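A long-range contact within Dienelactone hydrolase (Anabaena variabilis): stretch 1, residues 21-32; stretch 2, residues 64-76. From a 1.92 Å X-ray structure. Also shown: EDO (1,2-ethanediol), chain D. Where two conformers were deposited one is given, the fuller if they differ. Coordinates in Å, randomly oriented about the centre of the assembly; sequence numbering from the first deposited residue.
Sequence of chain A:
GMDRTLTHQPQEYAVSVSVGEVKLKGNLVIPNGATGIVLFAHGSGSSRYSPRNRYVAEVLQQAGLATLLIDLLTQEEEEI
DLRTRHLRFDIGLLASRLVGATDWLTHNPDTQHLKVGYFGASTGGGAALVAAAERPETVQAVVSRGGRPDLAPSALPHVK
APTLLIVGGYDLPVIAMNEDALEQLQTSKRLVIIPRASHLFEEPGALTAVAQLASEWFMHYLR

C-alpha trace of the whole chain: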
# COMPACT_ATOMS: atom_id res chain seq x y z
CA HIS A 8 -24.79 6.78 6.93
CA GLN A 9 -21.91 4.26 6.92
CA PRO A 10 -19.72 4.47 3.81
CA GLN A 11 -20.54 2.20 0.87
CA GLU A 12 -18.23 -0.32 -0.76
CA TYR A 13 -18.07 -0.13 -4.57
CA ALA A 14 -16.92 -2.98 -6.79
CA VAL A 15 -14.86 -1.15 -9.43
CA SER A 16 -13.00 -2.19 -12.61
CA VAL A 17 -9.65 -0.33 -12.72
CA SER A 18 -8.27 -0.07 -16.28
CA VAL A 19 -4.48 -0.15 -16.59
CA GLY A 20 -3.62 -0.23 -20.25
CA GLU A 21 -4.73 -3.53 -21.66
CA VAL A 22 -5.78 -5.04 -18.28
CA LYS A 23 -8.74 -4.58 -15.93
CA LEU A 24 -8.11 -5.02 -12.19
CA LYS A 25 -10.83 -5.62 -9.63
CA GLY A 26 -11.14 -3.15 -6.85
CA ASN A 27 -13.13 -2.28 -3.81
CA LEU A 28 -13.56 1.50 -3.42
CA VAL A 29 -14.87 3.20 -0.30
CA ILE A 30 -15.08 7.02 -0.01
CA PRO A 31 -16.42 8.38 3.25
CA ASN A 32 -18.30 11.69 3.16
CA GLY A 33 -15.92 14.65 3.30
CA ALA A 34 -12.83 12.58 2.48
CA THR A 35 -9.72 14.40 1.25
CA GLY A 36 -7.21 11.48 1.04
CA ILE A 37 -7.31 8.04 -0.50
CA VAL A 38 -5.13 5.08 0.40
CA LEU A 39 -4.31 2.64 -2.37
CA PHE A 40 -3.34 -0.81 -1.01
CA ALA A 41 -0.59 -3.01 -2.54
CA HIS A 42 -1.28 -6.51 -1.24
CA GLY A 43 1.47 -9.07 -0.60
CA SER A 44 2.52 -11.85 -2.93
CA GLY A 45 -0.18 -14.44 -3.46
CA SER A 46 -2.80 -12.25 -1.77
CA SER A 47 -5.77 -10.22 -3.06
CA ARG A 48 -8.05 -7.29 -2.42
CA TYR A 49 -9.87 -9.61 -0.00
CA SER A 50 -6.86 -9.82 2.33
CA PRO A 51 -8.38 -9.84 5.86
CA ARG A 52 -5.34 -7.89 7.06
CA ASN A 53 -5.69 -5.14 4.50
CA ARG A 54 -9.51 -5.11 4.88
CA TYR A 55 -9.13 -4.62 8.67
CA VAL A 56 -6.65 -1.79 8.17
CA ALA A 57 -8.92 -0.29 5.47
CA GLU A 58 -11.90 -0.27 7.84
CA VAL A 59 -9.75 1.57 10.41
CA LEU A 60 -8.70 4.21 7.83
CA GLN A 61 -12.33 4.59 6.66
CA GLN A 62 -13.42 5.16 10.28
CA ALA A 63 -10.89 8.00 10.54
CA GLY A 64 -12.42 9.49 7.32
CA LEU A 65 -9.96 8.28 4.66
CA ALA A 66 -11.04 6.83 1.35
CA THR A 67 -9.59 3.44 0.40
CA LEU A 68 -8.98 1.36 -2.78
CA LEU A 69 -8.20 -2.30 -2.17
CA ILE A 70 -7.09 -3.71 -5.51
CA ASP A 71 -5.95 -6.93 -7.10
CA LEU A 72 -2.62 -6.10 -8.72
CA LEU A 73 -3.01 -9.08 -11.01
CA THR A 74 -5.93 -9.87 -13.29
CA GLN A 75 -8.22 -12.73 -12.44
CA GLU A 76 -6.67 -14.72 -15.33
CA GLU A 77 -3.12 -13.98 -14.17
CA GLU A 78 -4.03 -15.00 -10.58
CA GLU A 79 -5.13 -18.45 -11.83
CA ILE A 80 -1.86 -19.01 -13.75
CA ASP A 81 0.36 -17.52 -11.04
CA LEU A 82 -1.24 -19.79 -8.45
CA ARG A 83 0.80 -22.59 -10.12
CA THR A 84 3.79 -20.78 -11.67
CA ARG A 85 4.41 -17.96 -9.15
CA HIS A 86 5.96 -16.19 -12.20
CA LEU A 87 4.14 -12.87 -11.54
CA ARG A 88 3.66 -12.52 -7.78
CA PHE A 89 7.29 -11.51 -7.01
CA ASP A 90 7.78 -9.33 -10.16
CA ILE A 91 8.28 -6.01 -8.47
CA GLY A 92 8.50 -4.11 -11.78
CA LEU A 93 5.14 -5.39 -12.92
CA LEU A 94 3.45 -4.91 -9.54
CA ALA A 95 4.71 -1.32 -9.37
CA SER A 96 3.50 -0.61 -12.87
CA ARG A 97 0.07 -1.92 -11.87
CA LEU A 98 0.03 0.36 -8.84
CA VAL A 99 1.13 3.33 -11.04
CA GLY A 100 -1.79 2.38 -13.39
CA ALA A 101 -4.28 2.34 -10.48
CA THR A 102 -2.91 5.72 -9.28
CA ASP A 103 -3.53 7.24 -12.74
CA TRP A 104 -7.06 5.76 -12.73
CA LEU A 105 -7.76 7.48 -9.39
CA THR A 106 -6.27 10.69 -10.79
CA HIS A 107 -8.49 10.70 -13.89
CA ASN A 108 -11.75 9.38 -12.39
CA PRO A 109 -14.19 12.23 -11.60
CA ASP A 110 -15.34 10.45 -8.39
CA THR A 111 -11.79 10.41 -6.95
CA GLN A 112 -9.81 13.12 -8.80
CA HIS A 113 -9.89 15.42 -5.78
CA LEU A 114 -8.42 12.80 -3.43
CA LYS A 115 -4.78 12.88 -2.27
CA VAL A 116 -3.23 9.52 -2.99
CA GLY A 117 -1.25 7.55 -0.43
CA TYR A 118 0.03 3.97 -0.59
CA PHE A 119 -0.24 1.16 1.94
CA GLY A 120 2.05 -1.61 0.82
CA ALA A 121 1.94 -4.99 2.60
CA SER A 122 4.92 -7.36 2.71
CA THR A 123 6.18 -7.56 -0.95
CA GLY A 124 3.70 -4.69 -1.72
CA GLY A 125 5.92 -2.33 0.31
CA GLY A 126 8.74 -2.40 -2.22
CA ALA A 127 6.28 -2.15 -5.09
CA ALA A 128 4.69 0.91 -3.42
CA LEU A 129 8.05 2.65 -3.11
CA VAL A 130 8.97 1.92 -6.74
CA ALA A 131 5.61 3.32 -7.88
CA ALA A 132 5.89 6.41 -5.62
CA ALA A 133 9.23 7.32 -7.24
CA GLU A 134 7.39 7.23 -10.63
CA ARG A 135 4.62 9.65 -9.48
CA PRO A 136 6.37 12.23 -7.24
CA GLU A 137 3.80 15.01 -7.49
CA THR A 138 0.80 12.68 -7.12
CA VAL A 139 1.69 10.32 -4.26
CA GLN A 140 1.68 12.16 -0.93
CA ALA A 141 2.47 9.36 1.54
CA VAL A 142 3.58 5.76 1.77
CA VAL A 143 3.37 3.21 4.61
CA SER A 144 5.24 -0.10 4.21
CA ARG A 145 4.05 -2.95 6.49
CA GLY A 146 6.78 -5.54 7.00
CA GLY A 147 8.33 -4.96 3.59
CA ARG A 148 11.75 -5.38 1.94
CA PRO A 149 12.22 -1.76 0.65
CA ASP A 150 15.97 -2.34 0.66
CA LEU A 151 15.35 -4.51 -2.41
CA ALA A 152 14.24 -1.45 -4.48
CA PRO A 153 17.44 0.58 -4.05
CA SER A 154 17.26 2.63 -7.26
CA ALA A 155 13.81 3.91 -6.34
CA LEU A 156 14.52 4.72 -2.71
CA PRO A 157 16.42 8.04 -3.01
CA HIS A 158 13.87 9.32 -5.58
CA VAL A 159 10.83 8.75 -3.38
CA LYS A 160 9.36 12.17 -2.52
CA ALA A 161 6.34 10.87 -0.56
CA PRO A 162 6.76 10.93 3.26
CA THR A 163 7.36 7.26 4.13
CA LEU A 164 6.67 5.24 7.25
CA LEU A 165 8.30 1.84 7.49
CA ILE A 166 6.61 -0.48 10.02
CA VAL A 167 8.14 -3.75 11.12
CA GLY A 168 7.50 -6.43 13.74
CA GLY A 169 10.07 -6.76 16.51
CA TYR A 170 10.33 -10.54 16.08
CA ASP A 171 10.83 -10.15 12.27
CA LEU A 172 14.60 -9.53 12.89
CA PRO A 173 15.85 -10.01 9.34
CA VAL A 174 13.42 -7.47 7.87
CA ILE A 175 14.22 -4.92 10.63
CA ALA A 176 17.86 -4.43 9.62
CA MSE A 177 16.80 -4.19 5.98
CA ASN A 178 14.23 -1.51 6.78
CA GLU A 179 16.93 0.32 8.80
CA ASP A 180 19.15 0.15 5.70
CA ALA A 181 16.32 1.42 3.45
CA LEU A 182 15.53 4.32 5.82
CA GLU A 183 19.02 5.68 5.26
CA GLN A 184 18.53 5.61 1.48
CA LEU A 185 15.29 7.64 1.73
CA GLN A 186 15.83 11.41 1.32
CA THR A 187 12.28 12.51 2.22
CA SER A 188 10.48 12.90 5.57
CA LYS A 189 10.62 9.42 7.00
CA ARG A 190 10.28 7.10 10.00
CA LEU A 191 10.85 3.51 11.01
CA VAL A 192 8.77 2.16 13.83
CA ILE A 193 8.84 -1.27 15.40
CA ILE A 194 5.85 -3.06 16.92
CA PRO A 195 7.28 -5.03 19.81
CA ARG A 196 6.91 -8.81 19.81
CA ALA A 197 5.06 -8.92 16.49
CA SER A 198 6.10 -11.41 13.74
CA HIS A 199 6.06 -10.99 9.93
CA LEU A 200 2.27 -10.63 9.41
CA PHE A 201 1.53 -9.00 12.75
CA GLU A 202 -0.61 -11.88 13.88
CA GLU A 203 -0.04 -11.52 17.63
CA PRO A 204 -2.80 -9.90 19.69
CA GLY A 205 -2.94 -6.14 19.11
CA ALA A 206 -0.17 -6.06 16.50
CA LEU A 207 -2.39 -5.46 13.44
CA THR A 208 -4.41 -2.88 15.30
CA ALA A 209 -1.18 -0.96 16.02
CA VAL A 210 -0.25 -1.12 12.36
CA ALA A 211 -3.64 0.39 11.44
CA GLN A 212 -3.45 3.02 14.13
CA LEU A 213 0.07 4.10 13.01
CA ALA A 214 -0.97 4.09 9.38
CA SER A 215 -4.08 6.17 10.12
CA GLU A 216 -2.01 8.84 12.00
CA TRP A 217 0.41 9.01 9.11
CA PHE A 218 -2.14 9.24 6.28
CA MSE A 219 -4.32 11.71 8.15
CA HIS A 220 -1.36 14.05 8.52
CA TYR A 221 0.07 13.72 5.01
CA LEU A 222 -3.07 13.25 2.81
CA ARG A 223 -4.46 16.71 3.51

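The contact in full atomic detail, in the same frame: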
# COMPACT_ATOMS: atom_id res chain seq x y z
N GLU A 21 -3.98 -2.43 -21.10
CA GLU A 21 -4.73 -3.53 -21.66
C GLU A 21 -5.46 -4.37 -20.63
O GLU A 21 -6.37 -5.12 -21.01
CB GLU A 21 -3.83 -4.41 -22.56
CG GLU A 21 -2.87 -5.45 -21.88
CD GLU A 21 -1.72 -4.88 -21.02
OE1 GLU A 21 -1.58 -3.64 -20.87
OE2 GLU A 21 -0.94 -5.71 -20.50
N VAL A 22 -5.11 -4.25 -19.33
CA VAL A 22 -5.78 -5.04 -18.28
C VAL A 22 -6.81 -4.28 -17.45
O VAL A 22 -6.77 -3.04 -17.35
CB VAL A 22 -4.77 -5.70 -17.28
CG1 VAL A 22 -3.62 -6.35 -18.02
CG2 VAL A 22 -4.21 -4.72 -16.30
N LYS A 23 -7.72 -5.06 -16.85
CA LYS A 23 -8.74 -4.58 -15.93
C LYS A 23 -8.46 -5.30 -14.60
O LYS A 23 -8.31 -6.52 -14.57
CB LYS A 23 -10.16 -4.94 -16.43
CG LYS A 23 -10.47 -4.53 -17.90
N LEU A 24 -8.40 -4.52 -13.53
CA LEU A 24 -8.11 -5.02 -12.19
C LEU A 24 -9.29 -4.75 -11.29
O LEU A 24 -9.81 -3.65 -11.29
CB LEU A 24 -6.93 -4.27 -11.61
CG LEU A 24 -5.62 -4.25 -12.37
CD1 LEU A 24 -4.60 -3.41 -11.59
CD2 LEU A 24 -5.10 -5.71 -12.56
N LYS A 25 -9.68 -5.75 -10.50
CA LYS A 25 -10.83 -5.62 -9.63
C LYS A 25 -10.43 -4.83 -8.40
O LYS A 25 -9.33 -4.96 -7.83
CB LYS A 25 -11.40 -6.99 -9.26
CG LYS A 25 -11.91 -7.77 -10.49
CD LYS A 25 -12.67 -9.02 -10.16
CE LYS A 25 -11.84 -10.22 -9.90
NZ LYS A 25 -12.71 -11.44 -9.84
N GLY A 26 -11.36 -4.00 -7.99
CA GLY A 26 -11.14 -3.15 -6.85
C GLY A 26 -12.33 -2.98 -5.98
O GLY A 26 -13.46 -3.18 -6.41
N ASN A 27 -12.06 -2.56 -4.75
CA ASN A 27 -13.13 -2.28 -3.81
C ASN A 27 -12.82 -0.85 -3.31
O ASN A 27 -11.79 -0.59 -2.64
CB ASN A 27 -13.25 -3.39 -2.73
CG ASN A 27 -13.69 -4.83 -3.31
OD1 ASN A 27 -14.37 -4.97 -4.35
ND2 ASN A 27 -13.33 -5.88 -2.56
N LEU A 28 -13.70 0.09 -3.73
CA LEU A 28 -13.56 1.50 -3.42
C LEU A 28 -14.53 1.96 -2.37
O LEU A 28 -15.75 1.72 -2.49
CB LEU A 28 -13.81 2.32 -4.69
CG LEU A 28 -13.71 3.86 -4.68
CD1 LEU A 28 -12.29 4.40 -4.42
CD2 LEU A 28 -14.23 4.35 -6.03
N VAL A 29 -14.01 2.60 -1.34
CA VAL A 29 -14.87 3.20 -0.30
C VAL A 29 -14.45 4.66 -0.14
O VAL A 29 -13.28 4.93 0.05
CB VAL A 29 -14.70 2.52 1.08
CG1 VAL A 29 -15.55 3.23 2.11
CG2 VAL A 29 -15.06 1.07 1.02
N ILE A 30 -15.41 5.59 -0.16
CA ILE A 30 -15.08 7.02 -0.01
C ILE A 30 -15.98 7.64 1.04
O ILE A 30 -17.13 7.98 0.73
CB ILE A 30 -15.30 7.82 -1.32
CG1 ILE A 30 -14.46 7.25 -2.46
CG2 ILE A 30 -14.91 9.32 -1.11
CD1 ILE A 30 -14.78 7.81 -3.83
N PRO A 31 -15.50 7.74 2.29
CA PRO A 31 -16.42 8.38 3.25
C PRO A 31 -16.74 9.82 2.92
O PRO A 31 -15.95 10.50 2.29
CB PRO A 31 -15.64 8.33 4.57
CG PRO A 31 -14.52 7.31 4.38
CD PRO A 31 -14.23 7.32 2.92
N ASN A 32 -17.89 10.30 3.39
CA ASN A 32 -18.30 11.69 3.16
C ASN A 32 -17.23 12.64 3.67
O ASN A 32 -16.66 12.41 4.75
CB ASN A 32 -19.64 11.97 3.85
CG ASN A 32 -20.79 11.17 3.24
OD1 ASN A 32 -20.70 10.72 2.10
ND2 ASN A 32 -21.87 11.01 4.01
N GLY A 64 -11.96 8.59 8.39
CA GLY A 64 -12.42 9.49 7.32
C GLY A 64 -11.60 9.49 6.03
O GLY A 64 -11.72 10.41 5.22
N LEU A 65 -10.75 8.47 5.86
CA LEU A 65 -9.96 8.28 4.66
C LEU A 65 -10.63 7.34 3.70
O LEU A 65 -11.19 6.30 4.11
CB LEU A 65 -8.61 7.65 5.00
CG LEU A 65 -7.59 8.58 5.65
CD1 LEU A 65 -6.52 7.80 6.41
CD2 LEU A 65 -6.96 9.53 4.59
N ALA A 66 -10.56 7.70 2.41
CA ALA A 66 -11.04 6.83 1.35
C ALA A 66 -10.04 5.72 1.20
O ALA A 66 -8.87 5.89 1.57
CB ALA A 66 -11.14 7.59 0.03
N THR A 67 -10.49 4.59 0.66
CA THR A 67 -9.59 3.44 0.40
C THR A 67 -9.91 2.73 -0.94
O THR A 67 -11.07 2.67 -1.35
CB THR A 67 -9.66 2.37 1.53
OG1 THR A 67 -10.98 1.80 1.61
CG2 THR A 67 -9.29 3.00 2.87
N LEU A 68 -8.87 2.23 -1.58
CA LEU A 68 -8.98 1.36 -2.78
C LEU A 68 -8.13 0.12 -2.55
O LEU A 68 -6.91 0.19 -2.48
CB LEU A 68 -8.54 2.07 -4.05
CG LEU A 68 -8.57 1.20 -5.32
CD1 LEU A 68 -9.99 0.63 -5.56
CD2 LEU A 68 -8.05 2.00 -6.51
N LEU A 69 -8.81 -1.00 -2.31
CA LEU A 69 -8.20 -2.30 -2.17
C LEU A 69 -8.31 -2.89 -3.56
O LEU A 69 -9.40 -3.04 -4.07
CB LEU A 69 -8.98 -3.11 -1.15
CG LEU A 69 -8.79 -2.62 0.29
CD1 LEU A 69 -9.99 -2.97 1.12
CD2 LEU A 69 -7.54 -3.19 0.87
N ILE A 70 -7.17 -3.21 -4.15
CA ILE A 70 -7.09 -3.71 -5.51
C ILE A 70 -6.35 -5.03 -5.70
O ILE A 70 -5.47 -5.38 -4.92
CB ILE A 70 -6.44 -2.59 -6.35
CG1 ILE A 70 -6.82 -2.71 -7.81
CG2 ILE A 70 -4.92 -2.48 -6.11
CD1 ILE A 70 -6.58 -1.45 -8.53
N ASP A 71 -6.71 -5.78 -6.72
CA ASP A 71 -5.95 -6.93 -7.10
C ASP A 71 -4.92 -6.37 -8.08
O ASP A 71 -5.28 -5.77 -9.10
CB ASP A 71 -6.81 -7.99 -7.80
CG ASP A 71 -7.73 -8.75 -6.84
OD1 ASP A 71 -7.41 -8.84 -5.64
OD2 ASP A 71 -8.74 -9.26 -7.33
N LEU A 72 -3.64 -6.56 -7.80
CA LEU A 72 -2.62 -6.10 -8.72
C LEU A 72 -2.52 -6.98 -9.95
O LEU A 72 -1.98 -6.55 -10.98
CB LEU A 72 -1.27 -5.97 -8.01
CG LEU A 72 -1.30 -4.77 -7.03
CD1 LEU A 72 0.01 -4.72 -6.26
CD2 LEU A 72 -1.54 -3.45 -7.71
N LEU A 73 -3.00 -8.21 -9.85
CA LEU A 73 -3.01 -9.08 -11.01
C LEU A 73 -4.45 -9.27 -11.48
O LEU A 73 -5.41 -9.13 -10.69
CB LEU A 73 -2.41 -10.44 -10.69
CG LEU A 73 -1.00 -10.46 -10.11
CD1 LEU A 73 -0.59 -11.90 -9.83
CD2 LEU A 73 -0.03 -9.79 -11.04
N THR A 74 -4.61 -9.59 -12.77
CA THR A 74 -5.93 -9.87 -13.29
C THR A 74 -6.35 -11.22 -12.76
O THR A 74 -5.54 -12.01 -12.28
CB THR A 74 -6.01 -9.97 -14.85
OG1 THR A 74 -5.23 -11.07 -15.29
CG2 THR A 74 -5.55 -8.69 -15.50
N GLN A 75 -7.65 -11.46 -12.83
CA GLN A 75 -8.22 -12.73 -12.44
C GLN A 75 -7.53 -13.92 -13.18
O GLN A 75 -7.17 -14.95 -12.59
CB GLN A 75 -9.70 -12.65 -12.82
CG GLN A 75 -10.52 -13.87 -12.59
CD GLN A 75 -11.96 -13.62 -13.03
OE1 GLN A 75 -12.60 -12.63 -12.64
NE2 GLN A 75 -12.47 -14.52 -13.86
N GLU A 76 -7.31 -13.72 -14.47
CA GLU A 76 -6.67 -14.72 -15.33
C GLU A 76 -5.22 -14.97 -14.87
O GLU A 76 -4.80 -16.12 -14.65
CB GLU A 76 -6.73 -14.25 -16.80
CG GLU A 76 -8.19 -14.13 -17.39
CD GLU A 76 -9.05 -12.96 -16.81
OE1 GLU A 76 -8.52 -11.86 -16.47
OE2 GLU A 76 -10.29 -13.16 -16.71
C1 EDO D . -15.01 -6.59 -8.78
O1 EDO D . -14.43 -5.29 -8.51
C2 EDO D . -16.03 -6.59 -9.91
O2 EDO D . -15.73 -5.61 -10.92
O HOH W 1 -9.38 -8.95 -13.18
O HOH W 2 -7.98 -8.24 -10.85
O HOH W 3 -11.78 -0.05 0.16
O HOH W 4 -14.18 12.12 5.71

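Strand 22-29 runs antiparallel to the strand at 66-70, and backbone hydrogen bonds set the register of the paired residues. Asn27 N bonds to Leu69 O (2.8 Å) and Leu69 N to Asn27 O (3.0 Å); Val29 and Thr67 repeat the pattern, with Val29 N 2.9 Å from Thr67 O and Thr67 N 2.9 Å from Val29 O. Asp71 N to Lys25 O (3.0 Å) adds a further bond.

Between these hydrogen-bonded pairs the chains draw closer, Gly26 CA to Ile70 CA being 4.3 Å and Leu28 CA to Leu68 CA 4.6 Å. An ideal CB on Gly26 would lie 3.0 Å from Leu68 CD1, a tight fit, so glycine leaves room for that methyl. Leu68 (chi1 t, chi2 p) brings its end nearer the partner strand, where Leu68 CD1 lies 4.3 Å from Leu28 CB. Leu28 adopts the same t, p rotamer on the same face.

On the other face, beta-branched Val29 (t) and Thr67 (p) suit extended backbone; Val29 CB lies 3.8 Å from Thr67 OG1. With chi1 at p, Thr67 OG1 lies 2.5 Å from water 3; that water also donates to Asn27 O (2.9 Å), bridging the two strands.

Toward the start of the first strand, before the bridged pairs, Leu24 (m, t) packs its CB 4.1 Å from Ile70 CG1, while Leu24 CD2 reaches 3.6 Å from Leu72 O. Thr74 serves as helix N-cap: OG1 caps a backbone N just past the stretch, leaving Thr74 CG2 to pack 3.6 Å from Val22 CB. Lys25 leaves its backbone sideways, but its long chain (m, t, m, t) carries Lys25 NZ to Gln75 OE1, a 3.0 Å hydrogen bond. At the other end, Pro31 CD rests 4.2 Å from Ala66 CB, a small side chain beside a compact ring. Gly64, at phi 102° in a Schellman motif, has backbone angles that themselves call for glycine.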